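Acetyltransferase PA1377 (Pseudomonas aeruginosa, PDB 2VI7) probably transfers an acetyl group from acetyl-CoA to an amino group of its substrate, as a member of the GNAT (GCN5-related) family. Local coordinates at residues Thr126-Asp130 against Met149-Arg155; Ala73-Gln77 against Ser86-Gly90. All blocks are in the same frame, centred on the assembly; numbering follows the deposited sequence.

Interaction 1: residues Thr126-Asp130 against Met149-Arg155; sequences TVYTD and MRDYAVR
D130 and R155 meet in a salt bridge of the end-on, two-pronged kind: R155 NH1 gives a hydrogen bond to D130 OD2 (2.9 Å) and R155 NH2 one to D130 OD1 (3.0 Å), nearly straight at 162° and 160°. OD1 offers its syn lone pair, and both oxygens lie close to the guanidinium plane. Arginine suits the place because its guanidinium presents two N-H groups side by side to the carboxylate, and the paired bonds hold its rotation; NH2 also reaches Q33.

The route to the aspartate runs over Y128. A chi1 of -169° swings the arginine chain away from its own N and across one face of the ring, CD sitting 4.1 Å from Y128 CE1 near the rim. The cation-pi term is long and at most weak. Y128 OH bonds to the carbonyl of V34, while the methyl of A153 lies at the ring's edge, CB 3.8 Å from OH.

At T126 the contact is methyl to methyl, CG2 lying 3.6 Å from M149 CE; the same methyl also rests against the hydroxyl of Y152.

Strand 158-168 runs between the two segments in the sheet, pairing with both; Y152 and A153 form a classic beta bulge opposite V160, and R82 of the second subunit packs on Y128 and R155.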
ATOM      1  N   THR A 126       8.977   0.393   4.918  1.00 23.54           N
ATOM      2  CA  THR A 126       8.502   0.260   6.290  1.00 22.71           C
ATOM      3  C   THR A 126       9.533  -0.662   6.905  1.00 20.82           C
ATOM      4  O   THR A 126      10.103  -1.497   6.219  1.00 20.05           O
ATOM      5  CB  THR A 126       7.090  -0.396   6.390  1.00 23.18           C
ATOM      6  OG1 THR A 126       7.105  -1.676   5.750  1.00 26.12           O
ATOM      7  CG2 THR A 126       6.025   0.493   5.763  1.00 21.24           C
ATOM      8  N   VAL A 127       9.793  -0.486   8.189  1.00 20.16           N
ATOM      9  CA  VAL A 127      10.771  -1.307   8.886  1.00 19.99           C
ATOM     10  C   VAL A 127      10.310  -1.446  10.338  1.00 20.46           C
ATOM     11  O   VAL A 127       9.756  -0.512  10.924  1.00 21.78           O
ATOM     12  CB  VAL A 127      12.213  -0.662   8.794  1.00 19.77           C
ATOM     13  CG1 VAL A 127      12.181   0.778   9.207  1.00 19.13           C
ATOM     14  CG2 VAL A 127      13.170  -1.349   9.707  1.00 19.62           C
ATOM     15  N   TYR A 128      10.504  -2.622  10.917  1.00 20.67           N
ATOM     16  CA  TYR A 128      10.098  -2.845  12.301  1.00 20.81           C
ATOM     17  C   TYR A 128      10.832  -1.894  13.234  1.00 20.85           C
ATOM     18  O   TYR A 128      12.042  -1.755  13.137  1.00 22.28           O
ATOM     19  CB  TYR A 128      10.371  -4.294  12.664  1.00 20.84           C
ATOM     20  CG  TYR A 128       9.456  -5.232  11.904  1.00 22.40           C
ATOM     21  CD1 TYR A 128       9.960  -6.299  11.165  1.00 21.22           C
ATOM     22  CD2 TYR A 128       8.070  -5.035  11.907  1.00 22.30           C
ATOM     23  CE1 TYR A 128       9.106  -7.151  10.446  1.00 20.52           C
ATOM     24  CE2 TYR A 128       7.211  -5.876  11.188  1.00 22.61           C
ATOM     25  CZ  TYR A 128       7.737  -6.932  10.463  1.00 21.67           C
ATOM     26  OH  TYR A 128       6.902  -7.770   9.751  1.00 25.07           O
ATOM     27  N   THR A 129      10.098  -1.244  14.136  1.00 21.79           N
ATOM     28  CA  THR A 129      10.684  -0.263  15.056  1.00 23.01           C
ATOM     29  C   THR A 129      11.879  -0.703  15.896  1.00 25.89           C
ATOM     30  O   THR A 129      12.669   0.139  16.336  1.00 28.25           O
ATOM     31  CB  THR A 129       9.638   0.312  16.036  1.00 19.77           C
ATOM     32  OG1 THR A 129       9.096  -0.744  16.835  1.00 23.82           O
ATOM     33  CG2 THR A 129       8.534   1.007  15.288  1.00 17.43           C
ATOM     34  N   ASP A 130      12.034  -2.004  16.115  1.00 28.67           N
ATOM     35  CA  ASP A 130      13.148  -2.494  16.926  1.00 29.12           C
ATOM     36  C   ASP A 130      14.293  -3.097  16.111  1.00 29.72           C
ATOM     37  O   ASP A 130      15.217  -3.686  16.679  1.00 31.70           O
ATOM     38  CB  ASP A 130      12.632  -3.516  17.946  1.00 31.25           C
ATOM     39  CG  ASP A 130      12.123  -4.800  17.299  1.00 34.95           C
ATOM     40  OD1 ASP A 130      11.998  -4.843  16.055  1.00 35.11           O
ATOM     41  OD2 ASP A 130      11.842  -5.771  18.044  1.00 36.58           O
ATOM     42  N   MET A 149       3.599   3.125  12.697  1.00 27.42           N
ATOM     43  CA  MET A 149       2.344   2.401  12.564  1.00 27.92           C
ATOM     44  C   MET A 149       2.207   1.236  13.543  1.00 27.55           C
ATOM     45  O   MET A 149       2.927   0.245  13.461  1.00 28.13           O
ATOM     46  CB  MET A 149       2.224   1.939  11.118  1.00 29.41           C
ATOM     47  CG  MET A 149       2.747   3.006  10.170  1.00 32.16           C
ATOM     48  SD  MET A 149       2.086   2.915   8.522  1.00 40.46           S
ATOM     49  CE  MET A 149       3.373   2.028   7.698  1.00 38.03           C
ATOM     50  N   ARG A 150       1.256   1.377  14.462  1.00 26.75           N
ATOM     51  CA  ARG A 150       0.992   0.411  15.523  1.00 27.57           C
ATOM     52  C   ARG A 150       0.283  -0.870  15.116  1.00 26.68           C
ATOM     53  O   ARG A 150      -0.737  -0.831  14.442  1.00 26.57           O
ATOM     54  CB  ARG A 150       0.178   1.095  16.612  1.00 29.71           C
ATOM     55  CG  ARG A 150       0.771   2.412  17.086  1.00 34.13           C
ATOM     56  CD  ARG A 150       1.907   2.211  18.095  1.00 38.93           C
ATOM     57  NE  ARG A 150       2.784   3.381  18.199  1.00 40.87           N
ATOM     58  N   ASP A 151       0.816  -2.005  15.561  1.00 26.43           N
ATOM     59  CA  ASP A 151       0.238  -3.306  15.246  1.00 25.25           C
ATOM     60  C   ASP A 151       0.081  -3.432  13.739  1.00 25.35           C
ATOM     61  O   ASP A 151      -0.949  -3.866  13.230  1.00 25.97           O
ATOM     62  CB  ASP A 151      -1.120  -3.455  15.924  1.00 26.26           C
ATOM     63  CG  ASP A 151      -1.026  -3.407  17.437  1.00 29.12           C
ATOM     64  OD1 ASP A 151       0.107  -3.417  17.979  1.00 30.17           O
ATOM     65  OD2 ASP A 151      -2.094  -3.368  18.087  1.00 31.37           O
ATOM     66  N   TYR A 152       1.131  -3.046  13.034  1.00 24.25           N
ATOM     67  CA  TYR A 152       1.154  -3.088  11.590  1.00 22.42           C
ATOM     68  C   TYR A 152       1.151  -4.509  11.020  1.00 22.57           C
ATOM     69  O   TYR A 152       0.452  -4.798  10.048  1.00 22.47           O
ATOM     70  CB  TYR A 152       2.395  -2.358  11.108  1.00 22.10           C
ATOM     71  CG  TYR A 152       2.479  -2.206   9.614  1.00 20.97           C
ATOM     72  CD1 TYR A 152       1.698  -1.261   8.946  1.00 20.11           C
ATOM     73  CD2 TYR A 152       3.361  -2.983   8.866  1.00 20.70           C
ATOM     74  CE1 TYR A 152       1.803  -1.087   7.566  1.00 20.99           C
ATOM     75  CE2 TYR A 152       3.472  -2.820   7.487  1.00 21.58           C
ATOM     76  CZ  TYR A 152       2.695  -1.871   6.843  1.00 22.02           C
ATOM     77  OH  TYR A 152       2.825  -1.699   5.482  1.00 27.01           O
ATOM     78  N   ALA A 153       1.945  -5.392  11.618  1.00 22.64           N
ATOM     79  CA  ALA A 153       2.049  -6.762  11.142  1.00 23.13           C
ATOM     80  C   ALA A 153       2.281  -7.749  12.267  1.00 23.44           C
ATOM     81  O   ALA A 153       2.514  -7.367  13.409  1.00 24.17           O
ATOM     82  CB  ALA A 153       3.190  -6.879  10.119  1.00 22.19           C
ATOM     83  N   VAL A 154       2.201  -9.028  11.920  1.00 23.99           N
ATOM     84  CA  VAL A 154       2.424 -10.116  12.859  1.00 22.64           C
ATOM     85  C   VAL A 154       3.882 -10.551  12.718  1.00 23.81           C
ATOM     86  O   VAL A 154       4.422 -10.629  11.610  1.00 24.27           O
ATOM     87  CB  VAL A 154       1.510 -11.349  12.544  1.00 20.75           C
ATOM     88  CG1 VAL A 154       1.809 -12.498  13.505  1.00 20.20           C
ATOM     89  CG2 VAL A 154       0.060 -10.965  12.644  1.00 21.46           C
ATOM     90  N   ARG A 155       4.523 -10.785  13.854  1.00 24.48           N
ATOM     91  CA  ARG A 155       5.898 -11.270  13.900  1.00 25.70           C
ATOM     92  C   ARG A 155       6.040 -11.978  15.255  1.00 26.90           C
ATOM     93  O   ARG A 155       5.689 -11.423  16.300  1.00 26.78           O
ATOM     94  CB  ARG A 155       6.911 -10.119  13.774  1.00 24.77           C
ATOM     95  CG  ARG A 155       8.357 -10.600  13.560  1.00 23.82           C
ATOM     96  CD  ARG A 155       9.407  -9.510  13.811  1.00 24.53           C
ATOM     97  NE  ARG A 155       9.323  -8.961  15.166  1.00 26.35           N
ATOM     98  CZ  ARG A 155      10.062  -7.951  15.618  1.00 26.04           C
ATOM     99  NH1 ARG A 155       9.904  -7.522  16.863  1.00 24.16           N
ATOM    100  NH2 ARG A 155      10.961  -7.368  14.836  1.00 25.03           N
TER

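Interaction 2: residues Ala73-Gln77 against Ser86-Gly90; sequences ASLEQ and SGSIG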
ATOM      1  N   ALA A  73      15.947  -7.830  -2.667  1.00 30.38           N
ATOM      2  CA  ALA A  73      15.250  -6.559  -2.457  1.00 28.94           C
ATOM      3  C   ALA A  73      14.554  -6.179  -3.758  1.00 27.78           C
ATOM      4  O   ALA A  73      15.005  -6.548  -4.836  1.00 27.48           O
ATOM      5  CB  ALA A  73      16.240  -5.469  -2.044  1.00 27.87           C
ATOM      6  N   SER A  74      13.452  -5.449  -3.655  1.00 27.11           N
ATOM      7  CA  SER A  74      12.709  -5.056  -4.837  1.00 28.06           C
ATOM      8  C   SER A  74      12.249  -3.605  -4.801  1.00 28.07           C
ATOM      9  O   SER A  74      11.955  -3.056  -3.737  1.00 28.12           O
ATOM     10  CB  SER A  74      11.488  -5.957  -5.003  1.00 29.56           C
ATOM     11  OG  SER A  74      10.590  -5.771  -3.921  1.00 33.34           O
ATOM     12  N   LEU A  75      12.201  -2.998  -5.983  1.00 27.84           N
ATOM     13  CA  LEU A  75      11.762  -1.617  -6.161  1.00 26.55           C
ATOM     14  C   LEU A  75      10.606  -1.649  -7.147  1.00 27.19           C
ATOM     15  O   LEU A  75      10.718  -2.240  -8.218  1.00 27.33           O
ATOM     16  CB  LEU A  75      12.894  -0.758  -6.738  1.00 25.62           C
ATOM     17  CG  LEU A  75      12.518   0.671  -7.172  1.00 24.89           C
ATOM     18  CD1 LEU A  75      12.003   1.468  -5.971  1.00 24.01           C
ATOM     19  CD2 LEU A  75      13.722   1.359  -7.788  1.00 22.30           C
ATOM     20  N   GLU A  76       9.489  -1.033  -6.779  1.00 28.38           N
ATOM     21  CA  GLU A  76       8.325  -0.990  -7.651  1.00 29.74           C
ATOM     22  C   GLU A  76       7.710   0.405  -7.770  1.00 28.99           C
ATOM     23  O   GLU A  76       7.210   0.978  -6.797  1.00 29.22           O
ATOM     24  CB  GLU A  76       7.261  -1.992  -7.180  1.00 32.09           C
ATOM     25  CG  GLU A  76       5.930  -1.832  -7.897  1.00 37.60           C
ATOM     26  CD  GLU A  76       4.926  -2.897  -7.522  1.00 41.68           C
ATOM     27  OE1 GLU A  76       5.038  -3.450  -6.410  1.00 44.02           O
ATOM     28  OE2 GLU A  76       4.013  -3.170  -8.332  1.00 44.23           O
ATOM     29  N   GLN A  77       7.767   0.950  -8.980  1.00 28.57           N
ATOM     30  CA  GLN A  77       7.197   2.256  -9.251  1.00 28.42           C
ATOM     31  C   GLN A  77       5.699   2.087  -9.091  1.00 28.58           C
ATOM     32  O   GLN A  77       5.120   1.137  -9.615  1.00 29.58           O
ATOM     33  CB  GLN A  77       7.522   2.692 -10.677  1.00 27.98           C
ATOM     34  CG  GLN A  77       6.867   3.996 -11.079  1.00 29.62           C
ATOM     35  CD  GLN A  77       7.207   4.387 -12.492  1.00 31.37           C
ATOM     36  OE1 GLN A  77       7.049   3.591 -13.419  1.00 36.27           O
ATOM     37  NE2 GLN A  77       7.673   5.613 -12.673  1.00 33.17           N
ATOM     38  N   SER A  86       6.658   8.012  -7.374  1.00 23.46           N
ATOM     39  CA  SER A  86       7.179   7.287  -6.217  1.00 23.34           C
ATOM     40  C   SER A  86       7.337   5.803  -6.489  1.00 23.34           C
ATOM     41  O   SER A  86       6.807   5.268  -7.460  1.00 22.66           O
ATOM     42  CB  SER A  86       6.259   7.456  -5.008  1.00 23.11           C
ATOM     43  OG  SER A  86       5.064   6.718  -5.191  1.00 24.97           O
ATOM     44  N   GLY A  87       8.082   5.149  -5.609  1.00 22.65           N
ATOM     45  CA  GLY A  87       8.320   3.729  -5.735  1.00 22.70           C
ATOM     46  C   GLY A  87       8.398   3.175  -4.333  1.00 23.43           C
ATOM     47  O   GLY A  87       8.606   3.928  -3.381  1.00 22.78           O
ATOM     48  N   SER A  88       8.225   1.867  -4.191  1.00 23.89           N
ATOM     49  CA  SER A  88       8.281   1.243  -2.879  1.00 23.13           C
ATOM     50  C   SER A  88       9.220   0.063  -2.851  1.00 23.17           C
ATOM     51  O   SER A  88       9.345  -0.659  -3.827  1.00 22.60           O
ATOM     52  CB  SER A  88       6.893   0.768  -2.459  1.00 24.08           C
ATOM     53  OG  SER A  88       6.958   0.045  -1.238  1.00 25.78           O
ATOM     54  N   ILE A  89       9.897  -0.118  -1.726  1.00 24.51           N
ATOM     55  CA  ILE A  89      10.789  -1.255  -1.569  1.00 26.70           C
ATOM     56  C   ILE A  89      10.251  -2.125  -0.420  1.00 27.15           C
ATOM     57  O   ILE A  89      10.984  -2.912   0.168  1.00 28.13           O
ATOM     58  CB  ILE A  89      12.268  -0.831  -1.282  1.00 26.86           C
ATOM     59  CG1 ILE A  89      12.374  -0.108   0.059  1.00 27.70           C
ATOM     60  CG2 ILE A  89      12.786   0.049  -2.415  1.00 26.12           C
ATOM     61  CD1 ILE A  89      13.802   0.152   0.499  1.00 28.18           C
ATOM     62  N   GLY A  90       8.960  -1.967  -0.120  1.00 28.68           N
ATOM     63  CA  GLY A  90       8.299  -2.736   0.924  1.00 28.24           C
ATOM     64  C   GLY A  90       8.952  -2.693   2.289  1.00 28.53           C
ATOM     65  O   GLY A  90       9.260  -1.618   2.791  1.00 29.88           O
TER
HETATM   66  O   HOH W   1      12.713  -4.774  -0.891  1.00 25.34           O
HETATM   67  O   HOH W   2       8.573  -3.454  -3.621  1.00 30.44           O
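S74 and I89 meet where the two strands draw apart. The carbonyl oxygen of S74 takes a CA-H...O contact from I89 CA at 3.1 Å, and its amide is joined to the other strand through water 1, which accepts from S74 N (2.9 Å) and donates to I89 O, standing in for a direct backbone bond. The serine's short polar side chain adds a second bridge: water 2 joins S74 OG to S88 O, an oxygen that also accepts from E76 N.

L75 turns its side chain to the apolar side. Its chi1 of 171° carries CD1 toward the other strand, where it meets I89 CG2 at 3.9 Å; both branched residues suit a buried layer, for L110 and A114 of helix 102-117 pack on L75 and L107 of the same helix on I89.

Strands 68-77 and 86-95 form an antiparallel beta hairpin within the central GNAT sheet, the pair that precedes the family's splay between parallel neighbours, here 86-95 and 122-128. Strand regularity ends after S88, and this break near I89-G90 is consistent with the bulge GNAT enzymes carry in their fourth strand.

E76 and S88 are the hydrogen-bonded pair: E76 N gives to S88 O at 3.0 Å, and S88 N to E76 O at 2.9 Å. The extended glutamate carries its carboxylate to a salt bridge with R57. S88 OG, meanwhile, accepts from G90 N (3.1 Å, 164°) in an ST turn, a role a serine's short hydroxyl fills well; G90 itself has positive phi, which glycine adopts easily.

Q77 faces G87 as a non-hydrogen-bonded pair, their CA atoms 4.0 Å apart. G87 has no side chain, which suits this close approach and its place beside L75 CD1. The amide of Q77 reaches on to the carbonyl of S84, in the connection between the strands.

From the N terminus, the chain first closes interaction 2, where strand 68-77 turns back through an eight-residue connection into strand 86-95 to make a local hairpin. It then passes through helix 102-117 and enters strand 122-128, which opens interaction 1; helix 132-140 follows, and the loop closes at 149-155, at the end of strand 144-152 and in strand 154-155. The two contacts are therefore in series, neither nesting nor crossing, with centres about 18 Å apart. They still touch: T126 N lies 2.9 Å from G90 O, a probable hydrogen bond between the parallel neighbours 122-128 and 86-95. One sheet thus joins the hairpin of interaction 2 to the C-terminal strands and subunit interface at interaction 1.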